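Local coordinates for putative exported protein (Bordetella pertussis Tohama I, PDB 2PFZ) that serves as an extracytoplasmic solute receptor that binds pyroglutamic acid, probably handing it to a tripartite ATP-independent periplasmic transporter, at residues I262-A266 with E267-G271; D218-D221 with P222-Q226; A90-K93 with L94-Q98; T7-P10 with A11-H15. All blocks are in the same frame, centred on the assembly; numbering follows the deposited sequence.

Contact 1: residues I262-A266 with E267-G271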
ATOM      1  N   ILE A 262     -18.395 -10.836  -0.077  1.00 22.79           N
ATOM      2  CA  ILE A 262     -19.650 -10.205   0.289  1.00 22.83           C
ATOM      3  C   ILE A 262     -19.628  -8.686   0.040  1.00 22.02           C
ATOM      4  O   ILE A 262     -18.790  -7.989   0.597  1.00 21.35           O
ATOM      5  CB  ILE A 262     -20.008 -10.460   1.807  1.00 22.81           C
ATOM      6  CG1 ILE A 262     -19.886 -11.949   2.168  1.00 24.04           C
ATOM      7  CG2 ILE A 262     -21.414  -9.921   2.117  1.00 23.88           C
ATOM      8  CD1 ILE A 262     -19.663 -12.238   3.646  1.00 23.37           C
ATOM      9  N   ALA A 263     -20.534  -8.182  -0.804  1.00 21.46           N
ATOM     10  CA  ALA A 263     -20.714  -6.730  -0.899  1.00 20.88           C
ATOM     11  C   ALA A 263     -21.232  -6.195   0.429  1.00 20.54           C
ATOM     12  O   ALA A 263     -22.125  -6.802   1.048  1.00 20.56           O
ATOM     13  CB  ALA A 263     -21.648  -6.346  -2.036  1.00 20.64           C
ATOM     14  N   PRO A 264     -20.704  -5.039   0.865  1.00 20.31           N
ATOM     15  CA  PRO A 264     -21.088  -4.458   2.145  1.00 20.33           C
ATOM     16  C   PRO A 264     -22.510  -3.876   2.101  1.00 20.87           C
ATOM     17  O   PRO A 264     -22.919  -3.342   1.067  1.00 21.17           O
ATOM     18  CB  PRO A 264     -20.057  -3.344   2.327  1.00 19.63           C
ATOM     19  CG  PRO A 264     -19.766  -2.902   0.940  1.00 19.50           C
ATOM     20  CD  PRO A 264     -19.725  -4.186   0.149  1.00 19.43           C
ATOM     21  N   THR A 265     -23.260  -4.008   3.201  1.00 21.19           N
ATOM     22  CA  THR A 265     -24.551  -3.322   3.332  1.00 21.33           C
ATOM     23  C   THR A 265     -24.329  -1.810   3.284  1.00 21.63           C
ATOM     24  O   THR A 265     -23.239  -1.334   3.596  1.00 21.33           O
ATOM     25  CB  THR A 265     -25.253  -3.598   4.672  1.00 20.96           C
ATOM     26  OG1 THR A 265     -24.497  -3.013   5.751  1.00 21.01           O
ATOM     27  CG2 THR A 265     -25.481  -5.100   4.905  1.00 22.47           C
ATOM     28  N   ALA A 266     -25.356  -1.065   2.892  1.00 21.82           N
ATOM     29  CA  ALA A 266     -25.288   0.389   2.877  1.00 22.64           C
ATOM     30  C   ALA A 266     -24.983   0.897   4.273  1.00 22.94           C
ATOM     31  O   ALA A 266     -24.306   1.916   4.431  1.00 23.37           O
ATOM     32  CB  ALA A 266     -26.604   0.982   2.393  1.00 22.72           C
ATOM     33  N   GLU A 267     -25.514   0.199   5.276  1.00 23.25           N
ATOM     34  CA  GLU A 267     -25.286   0.536   6.690  1.00 24.01           C
ATOM     35  C   GLU A 267     -23.818   0.399   7.086  1.00 22.59           C
ATOM     36  O   GLU A 267     -23.288   1.254   7.775  1.00 22.45           O
ATOM     37  CB  GLU A 267     -26.143  -0.340   7.616  1.00 25.13           C
ATOM     38  CG  GLU A 267     -27.632  -0.355   7.275  1.00 29.59           C
ATOM     39  CD  GLU A 267     -28.026  -1.536   6.378  1.00 33.27           C
ATOM     40  OE1 GLU A 267     -28.471  -2.588   6.919  1.00 37.64           O
ATOM     41  OE2 GLU A 267     -27.888  -1.416   5.137  1.00 33.96           O
ATOM     42  N   LEU A 268     -23.175  -0.684   6.663  1.00 21.48           N
ATOM     43  CA  LEU A 268     -21.751  -0.860   6.971  1.00 21.25           C
ATOM     44  C   LEU A 268     -20.936   0.247   6.304  1.00 20.87           C
ATOM     45  O   LEU A 268     -20.069   0.865   6.938  1.00 21.01           O
ATOM     46  CB  LEU A 268     -21.253  -2.228   6.505  1.00 21.13           C
ATOM     47  CG  LEU A 268     -19.799  -2.612   6.809  1.00 22.12           C
ATOM     48  CD1 LEU A 268     -19.568  -3.998   6.349  1.00 19.11           C
ATOM     49  CD2 LEU A 268     -18.861  -1.739   6.050  1.00 25.16           C
ATOM     50  N   LYS A 269     -21.215   0.504   5.035  1.00 20.22           N
ATOM     51  CA  LYS A 269     -20.533   1.592   4.331  1.00 20.97           C
ATOM     52  C   LYS A 269     -20.790   2.956   4.982  1.00 21.32           C
ATOM     53  O   LYS A 269     -19.877   3.778   5.097  1.00 21.10           O
ATOM     54  CB  LYS A 269     -20.947   1.642   2.857  1.00 20.41           C
ATOM     55  CG  LYS A 269     -20.488   0.462   2.008  1.00 21.66           C
ATOM     56  CD  LYS A 269     -20.881   0.698   0.513  1.00 21.31           C
ATOM     57  CE  LYS A 269     -22.381   0.501   0.271  1.00 23.01           C
ATOM     58  NZ  LYS A 269     -22.873   1.082  -1.032  1.00 23.84           N
ATOM     59  N   SER A 270     -22.027   3.221   5.406  1.00 21.92           N
ATOM     60  CA  SER A 270     -22.290   4.522   6.038  1.00 22.64           C
ATOM     61  C   SER A 270     -21.543   4.697   7.362  1.00 22.42           C
ATOM     62  O   SER A 270     -21.036   5.791   7.633  1.00 22.54           O
ATOM     63  CB  SER A 270     -23.786   4.818   6.213  1.00 23.84           C
ATOM     64  OG  SER A 270     -24.474   3.683   6.680  1.00 27.35           O
ATOM     65  N   GLY A 271     -21.494   3.634   8.173  1.00 21.81           N
ATOM     66  CA  GLY A 271     -20.749   3.637   9.439  1.00 21.14           C
ATOM     67  C   GLY A 271     -19.254   3.880   9.237  1.00 20.56           C
ATOM     68  O   GLY A 271     -18.627   4.674   9.961  1.00 20.36           O
TER

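Contact 2: residues D218-D221 with P222-Q226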
ATOM      1  N   ASP A 218      22.273  10.613  -8.673  1.00 23.59           N
ATOM      2  CA  ASP A 218      23.179  11.643  -9.175  1.00 24.97           C
ATOM      3  C   ASP A 218      24.515  11.103  -9.671  1.00 25.44           C
ATOM      4  O   ASP A 218      25.167  11.718 -10.545  1.00 24.87           O
ATOM      5  CB  ASP A 218      23.421  12.683  -8.078  1.00 25.08           C
ATOM      6  CG  ASP A 218      22.282  13.678  -7.957  1.00 26.40           C
ATOM      7  OD1 ASP A 218      21.330  13.614  -8.758  1.00 27.68           O
ATOM      8  OD2 ASP A 218      22.338  14.532  -7.045  1.00 27.61           O
ATOM      9  N   ALA A 219      24.926   9.969  -9.107  1.00 25.29           N
ATOM     10  CA  ALA A 219      26.173   9.319  -9.486  1.00 26.22           C
ATOM     11  C   ALA A 219      26.094   8.651 -10.856  1.00 26.70           C
ATOM     12  O   ALA A 219      27.130   8.358 -11.465  1.00 27.90           O
ATOM     13  CB  ALA A 219      26.592   8.311  -8.426  1.00 26.02           C
ATOM     14  N   LEU A 220      24.882   8.427 -11.355  1.00 26.06           N
ATOM     15  CA  LEU A 220      24.690   7.758 -12.639  1.00 26.07           C
ATOM     16  C   LEU A 220      24.869   8.756 -13.771  1.00 26.64           C
ATOM     17  O   LEU A 220      24.621   9.948 -13.606  1.00 25.75           O
ATOM     18  CB  LEU A 220      23.265   7.191 -12.761  1.00 25.49           C
ATOM     19  CG  LEU A 220      22.623   6.314 -11.675  1.00 24.68           C
ATOM     20  CD1 LEU A 220      21.120   6.262 -11.948  1.00 24.08           C
ATOM     21  CD2 LEU A 220      23.213   4.912 -11.604  1.00 23.79           C
ATOM     22  N   ASP A 221      25.243   8.250 -14.938  1.00 28.19           N
ATOM     23  CA  ASP A 221      25.333   9.097 -16.120  1.00 29.75           C
ATOM     24  C   ASP A 221      23.927   9.434 -16.600  1.00 29.98           C
ATOM     25  O   ASP A 221      22.973   8.683 -16.307  1.00 29.30           O
ATOM     26  CB  ASP A 221      26.171   8.433 -17.218  1.00 30.41           C
ATOM     27  CG  ASP A 221      25.563   7.148 -17.725  1.00 31.60           C
ATOM     28  OD1 ASP A 221      26.062   6.077 -17.345  1.00 35.11           O
ATOM     29  OD2 ASP A 221      24.592   7.202 -18.511  1.00 35.76           O
ATOM     30  N   PRO A 222      23.780  10.595 -17.277  1.00 30.65           N
ATOM     31  CA  PRO A 222      22.489  11.087 -17.786  1.00 30.48           C
ATOM     32  C   PRO A 222      21.612  10.080 -18.524  1.00 30.09           C
ATOM     33  O   PRO A 222      20.406  10.064 -18.284  1.00 29.91           O
ATOM     34  CB  PRO A 222      22.899  12.255 -18.695  1.00 30.95           C
ATOM     35  CG  PRO A 222      24.097  12.804 -17.994  1.00 31.22           C
ATOM     36  CD  PRO A 222      24.855  11.572 -17.535  1.00 30.45           C
ATOM     37  N   ALA A 223      22.190   9.259 -19.398  1.00 29.43           N
ATOM     38  CA  ALA A 223      21.406   8.276 -20.147  1.00 29.00           C
ATOM     39  C   ALA A 223      20.822   7.208 -19.222  1.00 28.53           C
ATOM     40  O   ALA A 223      19.669   6.787 -19.390  1.00 27.48           O
ATOM     41  CB  ALA A 223      22.240   7.624 -21.229  1.00 29.37           C
ATOM     42  N   THR A 224      21.639   6.779 -18.259  1.00 27.74           N
ATOM     43  CA  THR A 224      21.238   5.786 -17.267  1.00 27.15           C
ATOM     44  C   THR A 224      20.159   6.351 -16.341  1.00 26.45           C
ATOM     45  O   THR A 224      19.209   5.663 -16.004  1.00 26.03           O
ATOM     46  CB  THR A 224      22.462   5.276 -16.485  1.00 27.11           C
ATOM     47  OG1 THR A 224      23.418   4.755 -17.426  1.00 27.63           O
ATOM     48  CG2 THR A 224      22.072   4.165 -15.505  1.00 26.86           C
ATOM     49  N   GLN A 225      20.310   7.606 -15.936  1.00 26.21           N
ATOM     50  CA  GLN A 225      19.243   8.315 -15.220  1.00 26.02           C
ATOM     51  C   GLN A 225      17.928   8.279 -15.999  1.00 25.85           C
ATOM     52  O   GLN A 225      16.881   7.926 -15.455  1.00 26.15           O
ATOM     53  CB  GLN A 225      19.646   9.770 -14.972  1.00 26.05           C
ATOM     54  CG  GLN A 225      20.843   9.934 -14.078  1.00 26.02           C
ATOM     55  CD  GLN A 225      21.131  11.375 -13.756  1.00 27.89           C
ATOM     56  OE1 GLN A 225      20.588  12.298 -14.385  1.00 31.45           O
ATOM     57  NE2 GLN A 225      21.987  11.591 -12.780  1.00 29.26           N
ATOM     58  N   GLN A 226      17.993   8.617 -17.283  1.00 25.73           N
ATOM     59  CA  GLN A 226      16.789   8.678 -18.104  1.00 25.56           C
ATOM     60  C   GLN A 226      16.209   7.300 -18.319  1.00 24.65           C
ATOM     61  O   GLN A 226      14.989   7.143 -18.335  1.00 25.13           O
ATOM     62  CB  GLN A 226      17.041   9.435 -19.417  1.00 26.46           C
ATOM     63  CG  GLN A 226      17.256  10.942 -19.191  1.00 28.48           C
ATOM     64  CD  GLN A 226      16.196  11.552 -18.261  1.00 32.21           C
ATOM     65  OE1 GLN A 226      15.049  11.759 -18.662  1.00 36.81           O
ATOM     66  NE2 GLN A 226      16.583  11.834 -17.006  1.00 35.86           N
TER

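Contact 3: residues A90-K93 with L94-Q98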
ATOM      1  N   ALA A  90     -10.619   7.166  -8.673  1.00 14.37           N
ATOM      2  CA  ALA A  90     -10.516   8.131  -7.568  1.00 14.50           C
ATOM      3  C   ALA A  90      -9.158   8.014  -6.903  1.00 13.95           C
ATOM      4  O   ALA A  90      -8.543   9.020  -6.524  1.00 15.65           O
ATOM      5  CB  ALA A  90     -11.640   7.905  -6.557  1.00 13.62           C
ATOM      6  N   SER A  91      -8.661   6.787  -6.772  1.00 13.68           N
ATOM      7  CA  SER A  91      -7.347   6.563  -6.165  1.00 14.35           C
ATOM      8  C   SER A  91      -6.231   7.212  -7.001  1.00 14.51           C
ATOM      9  O   SER A  91      -5.335   7.856  -6.443  1.00 14.30           O
ATOM     10  CB  SER A  91      -7.048   5.065  -6.047  1.00 14.12           C
ATOM     11  OG  SER A  91      -5.729   4.856  -5.522  1.00 16.80           O
ATOM     12  N   PHE A  92      -6.267   7.019  -8.319  1.00 13.91           N
ATOM     13  CA  PHE A  92      -5.267   7.688  -9.172  1.00 15.05           C
ATOM     14  C   PHE A  92      -5.351   9.226  -9.071  1.00 14.83           C
ATOM     15  O   PHE A  92      -4.348   9.952  -9.027  1.00 15.03           O
ATOM     16  CB  PHE A  92      -5.380   7.242 -10.629  1.00 15.29           C
ATOM     17  CG  PHE A  92      -4.172   7.614 -11.441  1.00 16.88           C
ATOM     18  CD1 PHE A  92      -3.020   6.848 -11.356  1.00 17.88           C
ATOM     19  CD2 PHE A  92      -4.175   8.749 -12.230  1.00 16.92           C
ATOM     20  CE1 PHE A  92      -1.881   7.197 -12.058  1.00 19.58           C
ATOM     21  CE2 PHE A  92      -3.047   9.107 -12.948  1.00 17.59           C
ATOM     22  CZ  PHE A  92      -1.902   8.327 -12.865  1.00 18.50           C
ATOM     23  N   LYS A  93      -6.551   9.755  -9.054  1.00 15.27           N
ATOM     24  CA  LYS A  93      -6.707  11.201  -8.866  1.00 15.45           C
ATOM     25  C   LYS A  93      -6.236  11.687  -7.499  1.00 15.56           C
ATOM     26  O   LYS A  93      -5.622  12.757  -7.390  1.00 15.75           O
ATOM     27  CB  LYS A  93      -8.153  11.591  -9.128  1.00 15.56           C
ATOM     28  CG  LYS A  93      -8.489  11.385 -10.595  1.00 17.66           C
ATOM     29  CD  LYS A  93      -9.926  11.589 -10.950  1.00 17.76           C
ATOM     30  CE  LYS A  93      -9.998  11.732 -12.486  1.00 19.20           C
ATOM     31  NZ  LYS A  93     -11.151  11.059 -13.131  1.00 21.40           N
ATOM     32  N   LEU A  94      -6.479  10.894  -6.456  1.00 15.05           N
ATOM     33  CA  LEU A  94      -5.974  11.247  -5.125  1.00 14.61           C
ATOM     34  C   LEU A  94      -4.465  11.275  -5.159  1.00 14.83           C
ATOM     35  O   LEU A  94      -3.842  12.172  -4.624  1.00 15.21           O
ATOM     36  CB  LEU A  94      -6.451  10.250  -4.055  1.00 14.57           C
ATOM     37  CG  LEU A  94      -6.058  10.599  -2.604  1.00 14.53           C
ATOM     38  CD1 LEU A  94      -6.618  11.978  -2.172  1.00 13.42           C
ATOM     39  CD2 LEU A  94      -6.564   9.481  -1.665  1.00 14.13           C
ATOM     40  N   TYR A  95      -3.885  10.260  -5.784  1.00 13.75           N
ATOM     41  CA  TYR A  95      -2.440  10.193  -5.982  1.00 14.55           C
ATOM     42  C   TYR A  95      -1.894  11.446  -6.667  1.00 14.80           C
ATOM     43  O   TYR A  95      -0.914  12.036  -6.193  1.00 14.78           O
ATOM     44  CB  TYR A  95      -2.112   8.938  -6.812  1.00 13.61           C
ATOM     45  CG  TYR A  95      -0.669   8.822  -7.329  1.00 14.91           C
ATOM     46  CD1 TYR A  95       0.423   9.353  -6.619  1.00 14.94           C
ATOM     47  CD2 TYR A  95      -0.409   8.129  -8.515  1.00 13.96           C
ATOM     48  CE1 TYR A  95       1.748   9.211  -7.102  1.00 14.28           C
ATOM     49  CE2 TYR A  95       0.913   7.997  -9.012  1.00 13.03           C
ATOM     50  CZ  TYR A  95       1.966   8.542  -8.304  1.00 14.43           C
ATOM     51  OH  TYR A  95       3.250   8.351  -8.793  1.00 16.57           O
ATOM     52  N   GLN A  96      -2.482  11.827  -7.797  1.00 15.60           N
ATOM     53  CA  GLN A  96      -2.015  13.010  -8.538  1.00 16.85           C
ATOM     54  C   GLN A  96      -2.053  14.287  -7.704  1.00 16.98           C
ATOM     55  O   GLN A  96      -1.133  15.099  -7.771  1.00 17.15           O
ATOM     56  CB  GLN A  96      -2.813  13.169  -9.836  1.00 17.34           C
ATOM     57  CG  GLN A  96      -2.563  12.042 -10.857  1.00 17.84           C
ATOM     58  CD  GLN A  96      -1.081  11.763 -11.121  1.00 20.34           C
ATOM     59  OE1 GLN A  96      -0.546  10.729 -10.723  1.00 22.51           O
ATOM     60  NE2 GLN A  96      -0.427  12.667 -11.813  1.00 20.10           N
ATOM     61  N   ALA A  97      -3.098  14.429  -6.882  1.00 16.98           N
ATOM     62  CA  ALA A  97      -3.228  15.521  -5.911  1.00 16.63           C
ATOM     63  C   ALA A  97      -2.114  15.479  -4.827  1.00 17.05           C
ATOM     64  O   ALA A  97      -1.540  16.523  -4.429  1.00 17.47           O
ATOM     65  CB  ALA A  97      -4.595  15.438  -5.260  1.00 16.83           C
ATOM     66  N   GLN A  98      -1.796  14.269  -4.379  1.00 15.27           N
ATOM     67  CA  GLN A  98      -0.807  14.054  -3.303  1.00 15.11           C
ATOM     68  C   GLN A  98       0.633  14.190  -3.772  1.00 15.06           C
ATOM     69  O   GLN A  98       1.526  14.574  -3.007  1.00 14.64           O
ATOM     70  CB  GLN A  98      -0.978  12.623  -2.778  1.00 14.57           C
ATOM     71  CG  GLN A  98      -0.063  12.177  -1.652  1.00 13.89           C
ATOM     72  CD  GLN A  98      -0.222  10.673  -1.359  1.00 14.87           C
ATOM     73  OE1 GLN A  98      -0.515   9.889  -2.262  1.00 15.48           O
ATOM     74  NE2 GLN A  98      -0.012  10.274  -0.096  1.00 17.22           N
TER

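Contact 4: residues T7-P10 with A11-H15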
ATOM      1  N   THR A   7      12.093  -5.186  -1.022  1.00 17.19           N
ATOM      2  CA  THR A   7      10.646  -5.134  -0.913  1.00 17.98           C
ATOM      3  C   THR A   7      10.197  -6.045   0.223  1.00 18.34           C
ATOM      4  O   THR A   7      10.859  -7.062   0.541  1.00 18.19           O
ATOM      5  CB  THR A   7       9.962  -5.503  -2.263  1.00 18.18           C
ATOM      6  OG1 THR A   7       8.559  -5.684  -2.061  1.00 19.60           O
ATOM      7  CG2 THR A   7      10.501  -6.809  -2.864  1.00 18.12           C
ATOM      8  N   ALA A   8       9.072  -5.677   0.832  1.00 17.73           N
ATOM      9  CA  ALA A   8       8.527  -6.410   1.955  1.00 17.88           C
ATOM     10  C   ALA A   8       7.626  -7.603   1.574  1.00 17.98           C
ATOM     11  O   ALA A   8       7.217  -8.364   2.452  1.00 17.56           O
ATOM     12  CB  ALA A   8       7.812  -5.427   2.901  1.00 16.30           C
ATOM     13  N   TYR A   9       7.376  -7.794   0.271  1.00 18.23           N
ATOM     14  CA  TYR A   9       6.363  -8.739  -0.227  1.00 18.94           C
ATOM     15  C   TYR A   9       6.994  -9.859  -1.046  1.00 19.63           C
ATOM     16  O   TYR A   9       8.136  -9.696  -1.525  1.00 20.35           O
ATOM     17  CB  TYR A   9       5.299  -7.955  -1.030  1.00 18.92           C
ATOM     18  CG  TYR A   9       4.841  -6.783  -0.220  1.00 16.97           C
ATOM     19  CD1 TYR A   9       4.018  -6.975   0.883  1.00 17.38           C
ATOM     20  CD2 TYR A   9       5.285  -5.491  -0.496  1.00 16.98           C
ATOM     21  CE1 TYR A   9       3.629  -5.928   1.668  1.00 15.52           C
ATOM     22  CE2 TYR A   9       4.907  -4.443   0.278  1.00 16.25           C
ATOM     23  CZ  TYR A   9       4.061  -4.660   1.366  1.00 16.64           C
ATOM     24  OH  TYR A   9       3.686  -3.617   2.168  1.00 16.89           O
ATOM     25  N   PRO A  10       6.285 -11.007  -1.168  1.00 20.42           N
ATOM     26  CA  PRO A  10       6.852 -12.199  -1.772  1.00 20.51           C
ATOM     27  C   PRO A  10       6.868 -12.136  -3.305  1.00 20.97           C
ATOM     28  O   PRO A  10       6.214 -11.281  -3.918  1.00 20.20           O
ATOM     29  CB  PRO A  10       5.911 -13.307  -1.269  1.00 20.56           C
ATOM     30  CG  PRO A  10       4.619 -12.666  -1.237  1.00 21.82           C
ATOM     31  CD  PRO A  10       4.890 -11.257  -0.735  1.00 20.15           C
ATOM     32  N   ALA A  11       7.620 -13.038  -3.922  1.00 21.75           N
ATOM     33  CA  ALA A  11       7.743 -13.046  -5.366  1.00 22.22           C
ATOM     34  C   ALA A  11       6.389 -13.134  -6.088  1.00 22.50           C
ATOM     35  O   ALA A  11       6.227 -12.546  -7.155  1.00 22.69           O
ATOM     36  CB  ALA A  11       8.673 -14.191  -5.824  1.00 22.83           C
ATOM     37  N   SER A  12       5.419 -13.838  -5.499  1.00 22.53           N
ATOM     38  CA  SER A  12       4.112 -14.024  -6.141  1.00 22.24           C
ATOM     39  C   SER A  12       3.214 -12.784  -6.055  1.00 21.37           C
ATOM     40  O   SER A  12       2.189 -12.691  -6.735  1.00 20.65           O
ATOM     41  CB  SER A  12       3.395 -15.267  -5.604  1.00 23.26           C
ATOM     42  OG  SER A  12       3.180 -15.173  -4.217  1.00 26.28           O
ATOM     43  N   ASN A  13       3.615 -11.817  -5.241  1.00 19.97           N
ATOM     44  CA  ASN A  13       2.824 -10.603  -5.075  1.00 19.65           C
ATOM     45  C   ASN A  13       2.879  -9.675  -6.303  1.00 19.89           C
ATOM     46  O   ASN A  13       3.953  -9.486  -6.928  1.00 19.74           O
ATOM     47  CB  ASN A  13       3.232  -9.914  -3.779  1.00 19.54           C
ATOM     48  CG  ASN A  13       2.645  -8.521  -3.630  1.00 19.73           C
ATOM     49  OD1 ASN A  13       1.545  -8.336  -3.081  1.00 22.68           O
ATOM     50  ND2 ASN A  13       3.364  -7.543  -4.127  1.00 18.49           N
ATOM     51  N   LEU A  14       1.717  -9.117  -6.652  1.00 19.13           N
ATOM     52  CA  LEU A  14       1.573  -8.241  -7.827  1.00 19.35           C
ATOM     53  C   LEU A  14       2.606  -7.089  -7.880  1.00 18.64           C
ATOM     54  O   LEU A  14       3.159  -6.808  -8.957  1.00 19.28           O
ATOM     55  CB  LEU A  14       0.116  -7.726  -7.985  1.00 19.30           C
ATOM     56  CG  LEU A  14      -0.417  -6.627  -7.041  1.00 21.15           C
ATOM     57  CD1 LEU A  14      -0.158  -5.217  -7.584  1.00 21.53           C
ATOM     58  CD2 LEU A  14      -1.906  -6.819  -6.713  1.00 21.30           C
ATOM     59  N   HIS A  15       2.900  -6.438  -6.748  1.00 17.75           N
ATOM     60  CA  HIS A  15       3.913  -5.356  -6.762  1.00 17.55           C
ATOM     61  C   HIS A  15       5.306  -5.889  -7.097  1.00 17.82           C
ATOM     62  O   HIS A  15       6.095  -5.200  -7.734  1.00 17.30           O
ATOM     63  CB  HIS A  15       4.009  -4.637  -5.418  1.00 16.62           C
ATOM     64  CG  HIS A  15       2.797  -3.827  -5.075  1.00 16.82           C
ATOM     65  ND1 HIS A  15       2.560  -2.573  -5.597  1.00 16.25           N
ATOM     66  CD2 HIS A  15       1.735  -4.111  -4.280  1.00 15.79           C
ATOM     67  CE1 HIS A  15       1.417  -2.110  -5.121  1.00 14.78           C
ATOM     68  NE2 HIS A  15       0.899  -3.023  -4.317  1.00 14.87           N
TER

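Contact 1: residues I262-A266 with E267-G271
Thr-265 and Leu-268 form the tight part of this contact: Thr-265 OG1 accepts a hydrogen bond from Leu-268 N at 2.8 Å. With chi1 at 67°, the hydroxyl sits between its own backbone N and carbonyl carbon, tucked over the first turn, and its second hydrogen bond goes to Lys-131 O. Just behind it, Thr-265 O takes an almost straight bond from Lys-269 N (3.1 Å, 176° at the hydrogen). This is a textbook N-cap, made where the chain leaves the edge strand 260-262 of the six-stranded mixed sheet and winds into helix 266-287. Under the cap, Pro-264 CB approaches Leu-268 CD1 to 4.1 Å, and Leu-268 continues inward to Ile-130 and Thr-201. The outer flank faces solvent: the exposed Lys-269 lays its aliphatic part against Pro-264 CG, which is 3.6 Å from Lys-269 CG, and the two side chains run obliquely past each other. Glu-267, also exposed, bends at chi2 (95°) and brings OE2 alongside the cap, 3.5 Å from Thr-265 CB. Further along, Ala-266 O receives Ser-270 N at 2.8 Å, the next rung of the helix.

Contact 2: residues D218-D221 with P222-Q226
Asp-221 O accepts a hydrogen bond from Gln-225 N at 2.9 Å (168° at the hydrogen), the first full helical rung after the chain turns out of helix 214-218 into the long helix 222-256. Asp-221 is the N-cap. A chi1 of 63° folds its carboxylate back over the open end of the helix. There Asp-221 OD2 takes a 3.0 Å bond from Thr-224 N, which meets it from above the carboxylate plane. The hydroxyl of Thr-224 joins in more weakly: Thr-224 OG1 stands 2.9 Å from Asp-221 OD2 and about as far from OD1, and its single proton cannot be assigned to either oxygen. The two side chains cross at about a right angle. On the buried side, Leu-220 CD2 meets the methyl of Thr-224 (CG2, 4.1 Å), while Leu-220 CB packs against Gln-225 CG at 3.9 Å. The extended Gln-225 reaches back to the preceding helix, where NE2 is hydrogen-bonded to Phe-217 O. Pro-222 takes the first helical position, where its lack of an N-H costs no bond. The Asp-221 side chain also touches Lys-33. A carboxylate held at a helix N-terminus is probably favoured in its ionised form by the helix dipole.

Contact 3: residues A90-K93 with L94-Q98
Phe-92 and Tyr-95 both carry CG anti to the backbone N (chi1 -165° and 170°), and these torsions lean the two rings toward one another from successive turns of helix 88-107. The result is an i, i+3 aromatic pair on an ordinary alpha-helix of a periplasmic binding protein fold. It is an offset edge-to-face stack: the edge of Tyr-95 is directed at the face of Phe-92, with centroids 5.7 Å apart and planes nearly perpendicular at 87°. The closest ring atoms are Phe-92 CE1 and Tyr-95 CD2, 3.9 Å apart. Gln-96, one turn on from Phe-92, is bent at chi2 and folds back alongside the phenylalanine, crossing it obliquely. Its CG comes within 3.6 Å of Phe-92 CE2, and its amide plane is nearly parallel to that of the ring. Beneath the side chains, the helix is carried by regular i to i+4 bonds, among them Gln-96 N to Phe-92 O at 2.9 Å. The aromatic cluster extends to helix 222-256, where Trp-240 meets Phe-92 edge-to-face and Glu-236 is hydrogen-bonded to Tyr-95 OH. On another flank, Ala-90, Leu-94 and Ala-97 touch Tyr-298 of the C-terminal helix 289-299, which places this turn between two helices. The side chain of Ser-91 lies about 11 Å from the bound pyroglutamic acid, and neither ring belongs to the ligand pocket. Gln-96 OE1 reaches both rings: it is 3.5 Å from Phe-92 CZ and stands 3.3 Å above the plane of Tyr-95, displaced toward the rim.

Contact 4: residues T7-P10 with A11-H15
Pro-10 and Asn-13 close a type I beta turn, and the polar part of the contact is essentially this one backbone bond: Asn-13 N donates to Pro-10 O at 3.0 Å. The approach is far from ideal for a carbonyl, since the donor stands 54° out of its plane, as the tight curve of the turn demands. A second bond lies upstream, where Tyr-9 N points to Thr-7 OG1 at 3.4 Å, a weak ST turn; the same hydroxyl is also hydrogen-bonded to Glu-63. Van der Waals contacts pack Pro-10 against Asn-13. The proline ring lies obliquely across Asn-13, with Pro-10 CD 3.7 Å from Asn-13 CB. Because CG of Asn-13 is anti to its backbone N (chi1 170°), the side chain leads back toward Tyr-9. Ala-8 CB covers one face of the Tyr-9 ring, 4.0 Å above the plane and over its centre. Aromatic contacts on either side of the turn join Tyr-9 and His-15 to Trp-119, a residue of the ligand pocket: Tyr-9 meets it edge-to-face, and the His-15 ring meets it with the planes at about 60°. Asn-13 occupies the N-cap position of helix 14-30, and the turn connects strand 2-6 to that helix. With the side chain of Tyr-9 about 4 Å from the bound pyroglutamic acid, this strand-turn-helix connection borders the binding site of a DctP-type solute receptor.

Overall arrangement
Three of the four contacts lie at the N-terminal end of a helix, and each solves the start differently: contact 1 uses a hydroxyl cap, contact 2 a carboxylate cap, and contact 4 a beta turn running into the cap position. Contact 3 instead lies within a helix and combines regular backbone rungs with an aromatic pair. Contact 1 is a surface feature, whereas the others are partly buried. Contacts 1 and 2 are peripheral and on opposite sides of the chain's centre, their own centres about 50 Å apart; contacts 3 and 4 are nearer the middle. Helix 222-256 begins in contact 2, and its later part packs against the rings of contact 3. Only contact 4 comes close to the ligand.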